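Local coordinates for putative oxidoreductase (Salmonella enterica subsp. enterica serovar Typhimurium, PDB 3NX4), which binds NADP and is probably an NADPH-dependent acryloyl-CoA reductase of the medium-chain dehydrogenase/reductase superfamily, at residues Met253-Leu257 and Arg258-Leu262; Gly160-Ala163 and Val164-His168. One frame throughout, in Å; residues are numbered along the deposited sequence.

Both interactions are local and belong to the Rossmann-type coenzyme domain, but they lie in different places, with centres about 25 Å apart and nearest atoms about 14 Å apart. Interaction 2, residues 160-168, is a stretch of regular helix whose touching residues are all buried, nearer the centre of the subunit than interaction 1; it follows the coenzyme-binding turn. Interaction 1, residues 253-262, lies at the subunit interface, where a short helix gives way to the sheet's outermost strand, and touches, through Ile256, an NADP not bound to its own chain. In interaction 2 well-directed i to i+4 backbone bonds run in series; in interaction 1 one carbonyl serves two donors, and an aromatic ring lies beside the exit.

Interaction 1 of 2, residues Met253-Leu257 and Arg258-Leu262; sequences MPFIL and RNVRL
The carbonyl oxygen of Pro254 receives two backbone N-H groups as helix 253-258 ends. Arg258 N makes a weak, bent bond of 3.1 Å to Pro254 O, whereas Val260 N reaches the same oxygen at 3.3 Å along a straighter line (159°), its nitrogen tilted from the carbonyl plane. Between them, Asn259 N gives a weak bond of 3.0 Å to Phe255 O. The chain can turn back in this way because Asn259 takes the left-handed helical conformation (phi 56°), which asparagine tolerates better than most residues. Proline suits the first turn, where its missing N-H costs no helical bond. Val260 covers the shared oxygen with its CG2 methyl, 3.4 Å from Pro254 O.

Although the CB of Phe255 points away from the exiting chain, CG stands beside the backbone N (chi1 -56°) and the ring returns alongside that chain. CD1 lies 3.4 Å from Val260 O, an oblique approach, and CE1 turns the ring edge to Leu262 CB at 3.8 Å. Val260, just before the strand, and Leu262, within it, give the ring apolar neighbours.

Ile256 touches an NADP not bound to its own chain and packs on Cys240 of the second subunit, so the helix end borders a coenzyme site across the interface. Asn259 OD1 accepts Asp266 N of that subunit, and Arg258 NH2 bonds Glu208 O. Leu228 of helix 221-229 packs against Phe255 and Val260, Leu262 rests on strand 235-239, and Arg261 and Leu262 pair antiparallel with a strand of the second subunit, continuing the sheet through edge strand 261-264.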
# COMPACT_ATOMS: atom_id res chain seq x y z
N MSE A 253 -2.55 5.74 -10.34
CA MSE A 253 -3.81 5.22 -10.90
C MSE A 253 -4.35 3.91 -10.29
O MSE A 253 -5.55 3.81 -10.02
CB MSE A 253 -3.75 5.14 -12.43
CG MSE A 253 -3.39 6.46 -13.10
SE MSE A 253 -4.64 7.88 -12.58
CE MSE A 253 -5.72 7.93 -14.20
N PRO A 254 -3.49 2.89 -10.10
CA PRO A 254 -4.06 1.67 -9.51
C PRO A 254 -4.58 1.95 -8.10
O PRO A 254 -5.54 1.33 -7.64
CB PRO A 254 -2.85 0.72 -9.44
CG PRO A 254 -1.90 1.21 -10.50
CD PRO A 254 -2.09 2.72 -10.52
N PHE A 255 -3.95 2.89 -7.42
CA PHE A 255 -4.34 3.21 -6.05
C PHE A 255 -5.64 3.97 -5.99
O PHE A 255 -6.55 3.59 -5.26
CB PHE A 255 -3.21 3.95 -5.36
CG PHE A 255 -1.92 3.18 -5.38
CD1 PHE A 255 -1.69 2.18 -4.43
CD2 PHE A 255 -0.98 3.41 -6.36
CE1 PHE A 255 -0.51 1.43 -4.46
CE2 PHE A 255 0.20 2.67 -6.39
CZ PHE A 255 0.43 1.68 -5.44
N ILE A 256 -5.75 5.03 -6.80
CA ILE A 256 -6.89 5.93 -6.66
C ILE A 256 -8.07 5.55 -7.53
O ILE A 256 -9.18 6.05 -7.31
CB ILE A 256 -6.49 7.39 -6.92
CG1 ILE A 256 -6.29 7.64 -8.41
CG2 ILE A 256 -5.25 7.74 -6.11
CD1 ILE A 256 -6.04 9.10 -8.76
N LEU A 257 -7.85 4.69 -8.51
CA LEU A 257 -8.93 4.24 -9.39
C LEU A 257 -9.34 2.80 -9.07
O LEU A 257 -10.47 2.39 -9.33
CB LEU A 257 -8.53 4.34 -10.87
CG LEU A 257 -8.33 5.75 -11.45
CD1 LEU A 257 -7.99 5.70 -12.93
CD2 LEU A 257 -9.58 6.57 -11.21
N ARG A 258 -8.43 2.04 -8.48
CA ARG A 258 -8.73 0.64 -8.21
C ARG A 258 -8.58 0.23 -6.75
O ARG A 258 -8.69 -0.96 -6.43
CB ARG A 258 -7.89 -0.27 -9.11
CG ARG A 258 -8.34 -0.25 -10.57
CD ARG A 258 -7.58 -1.30 -11.39
NE ARG A 258 -8.00 -1.28 -12.79
CZ ARG A 258 -7.30 -1.80 -13.79
NH1 ARG A 258 -6.13 -2.39 -13.56
NH2 ARG A 258 -7.77 -1.74 -15.03
N ASN A 259 -8.34 1.20 -5.88
CA ASN A 259 -8.30 0.95 -4.44
C ASN A 259 -7.29 -0.14 -4.07
O ASN A 259 -7.51 -0.94 -3.16
CB ASN A 259 -9.69 0.55 -3.94
CG ASN A 259 -9.97 1.04 -2.53
OD1 ASN A 259 -10.47 2.16 -2.33
ND2 ASN A 259 -9.63 0.21 -1.54
N VAL A 260 -6.17 -0.17 -4.78
CA VAL A 260 -5.13 -1.15 -4.51
C VAL A 260 -4.34 -0.84 -3.23
O VAL A 260 -4.06 0.33 -2.94
CB VAL A 260 -4.16 -1.26 -5.73
CG1 VAL A 260 -2.90 -2.01 -5.36
CG2 VAL A 260 -4.87 -1.91 -6.92
N ARG A 261 -3.99 -1.88 -2.47
CA ARG A 261 -3.10 -1.73 -1.33
C ARG A 261 -1.71 -2.22 -1.71
O ARG A 261 -1.56 -3.32 -2.25
CB ARG A 261 -3.59 -2.56 -0.15
CG ARG A 261 -2.62 -2.57 1.05
CD ARG A 261 -3.18 -3.38 2.24
NE ARG A 261 -4.43 -2.83 2.77
CZ ARG A 261 -5.12 -3.36 3.78
NH1 ARG A 261 -4.69 -4.47 4.38
NH2 ARG A 261 -6.25 -2.80 4.19
N LEU A 262 -0.70 -1.41 -1.43
CA LEU A 262 0.69 -1.87 -1.51
C LEU A 262 1.23 -1.93 -0.09
O LEU A 262 1.48 -0.90 0.53
CB LEU A 262 1.53 -0.94 -2.39
CG LEU A 262 3.04 -1.16 -2.44
CD1 LEU A 262 3.37 -2.58 -2.96
CD2 LEU A 262 3.70 -0.10 -3.31

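Interaction 2 of 2, residues Gly160-Ala163 and Val164-His168; sequences GSTA and VALLH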
# COMPACT_ATOMS: atom_id res chain seq x y z
N GLY A 160 10.38 -16.41 -3.08
CA GLY A 160 9.41 -16.86 -4.08
C GLY A 160 9.05 -18.33 -3.97
O GLY A 160 7.88 -18.69 -4.06
N SER A 161 10.04 -19.19 -3.77
CA SER A 161 9.76 -20.62 -3.66
C SER A 161 8.86 -20.89 -2.46
O SER A 161 7.89 -21.65 -2.55
CB SER A 161 11.06 -21.43 -3.51
OG SER A 161 11.83 -21.37 -4.70
N THR A 162 9.19 -20.27 -1.33
CA THR A 162 8.42 -20.48 -0.11
C THR A 162 7.00 -19.96 -0.31
O THR A 162 6.02 -20.61 0.07
CB THR A 162 9.06 -19.78 1.11
OG1 THR A 162 10.48 -20.02 1.12
CG2 THR A 162 8.46 -20.32 2.42
N ALA A 163 6.89 -18.79 -0.93
CA ALA A 163 5.59 -18.16 -1.18
C ALA A 163 4.68 -19.06 -2.03
O ALA A 163 3.49 -19.22 -1.74
CB ALA A 163 5.78 -16.82 -1.88
N VAL A 164 5.26 -19.64 -3.08
CA VAL A 164 4.49 -20.50 -3.99
C VAL A 164 3.97 -21.71 -3.19
O VAL A 164 2.79 -22.06 -3.26
CB VAL A 164 5.35 -20.95 -5.19
CG1 VAL A 164 4.69 -22.12 -5.97
CG2 VAL A 164 5.68 -19.75 -6.11
N ALA A 165 4.86 -22.30 -2.40
CA ALA A 165 4.54 -23.49 -1.61
C ALA A 165 3.46 -23.21 -0.56
O ALA A 165 2.55 -24.02 -0.37
CB ALA A 165 5.79 -24.05 -0.94
N LEU A 166 3.58 -22.07 0.11
CA LEU A 166 2.58 -21.66 1.10
C LEU A 166 1.21 -21.40 0.46
O LEU A 166 0.20 -21.95 0.90
CB LEU A 166 3.03 -20.40 1.84
CG LEU A 166 4.22 -20.59 2.78
CD1 LEU A 166 4.72 -19.23 3.24
CD2 LEU A 166 3.81 -21.46 3.97
N LEU A 167 1.18 -20.56 -0.56
CA LEU A 167 -0.07 -20.23 -1.24
C LEU A 167 -0.71 -21.49 -1.79
O LEU A 167 -1.92 -21.66 -1.72
CB LEU A 167 0.16 -19.24 -2.39
CG LEU A 167 0.60 -17.83 -1.95
CD1 LEU A 167 1.14 -17.04 -3.15
CD2 LEU A 167 -0.52 -17.08 -1.22
N HIS A 168 0.10 -22.39 -2.34
CA HIS A 168 -0.43 -23.64 -2.86
C HIS A 168 -1.10 -24.45 -1.74
O HIS A 168 -2.21 -24.96 -1.90
CB HIS A 168 0.67 -24.47 -3.50
CG HIS A 168 0.20 -25.79 -4.00
ND1 HIS A 168 -0.72 -25.91 -5.03
CD2 HIS A 168 0.49 -27.06 -3.61
CE1 HIS A 168 -0.95 -27.20 -5.25
NE2 HIS A 168 -0.24 -27.91 -4.40
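Residues 160-168 form uninterrupted alpha-helix, in which the N-H groups of Val164 to Leu167 bond four residues back along nearly straight lines: Leu166 N lies 2.8 Å from Thr162 O, nearly in line with the carbonyl bond, and Leu167 N lies 2.9 Å from Ala163 O. The side chains of the second half lean back over the carbonyls of the first. Val164 places CG2 beside its own backbone N and over the preceding turn, 3.2 Å from Gly160 O; its CG1 lies anti to that N (chi1 166°), an arrangement that spares a branched side chain conflict with the helix. Leu166 and Leu167 bring their CG atoms beside the backbone N, so that Leu166 CG comes 3.3 Å from Thr162 O and Leu167 CG 3.2 Å from Ala163 O.

The side-chain pair along one flank is Thr162 with Leu166. They lie alongside each other, pointing the same way, and the methyl CG2 of Thr162 meets CD1 of Leu166 at 4.0 Å. Threonine suits this buried spot because its other branch, OG1, bonds back to Gly158 O within the helix. Ser161 OG is likewise satisfied, by Gly157 O and Tyr186 OH. Gly160 follows Gly158 and Val159, both NADP-binding, at the end of the glycine-rich run of the Rossmann fold.

Small Ala163 and Ala165 allow neighbours to come near. Ala163, Val164 and Leu167 face Val152 of strand 150-152, Leu166 meets Met132 and Val135 of helix 118-140, and Thr162 and Ala165 touch Phe290 of helix 288-294. Helix 158-169 is the crossover of the beta-alpha-beta unit joining strands 150-152 and 174-178.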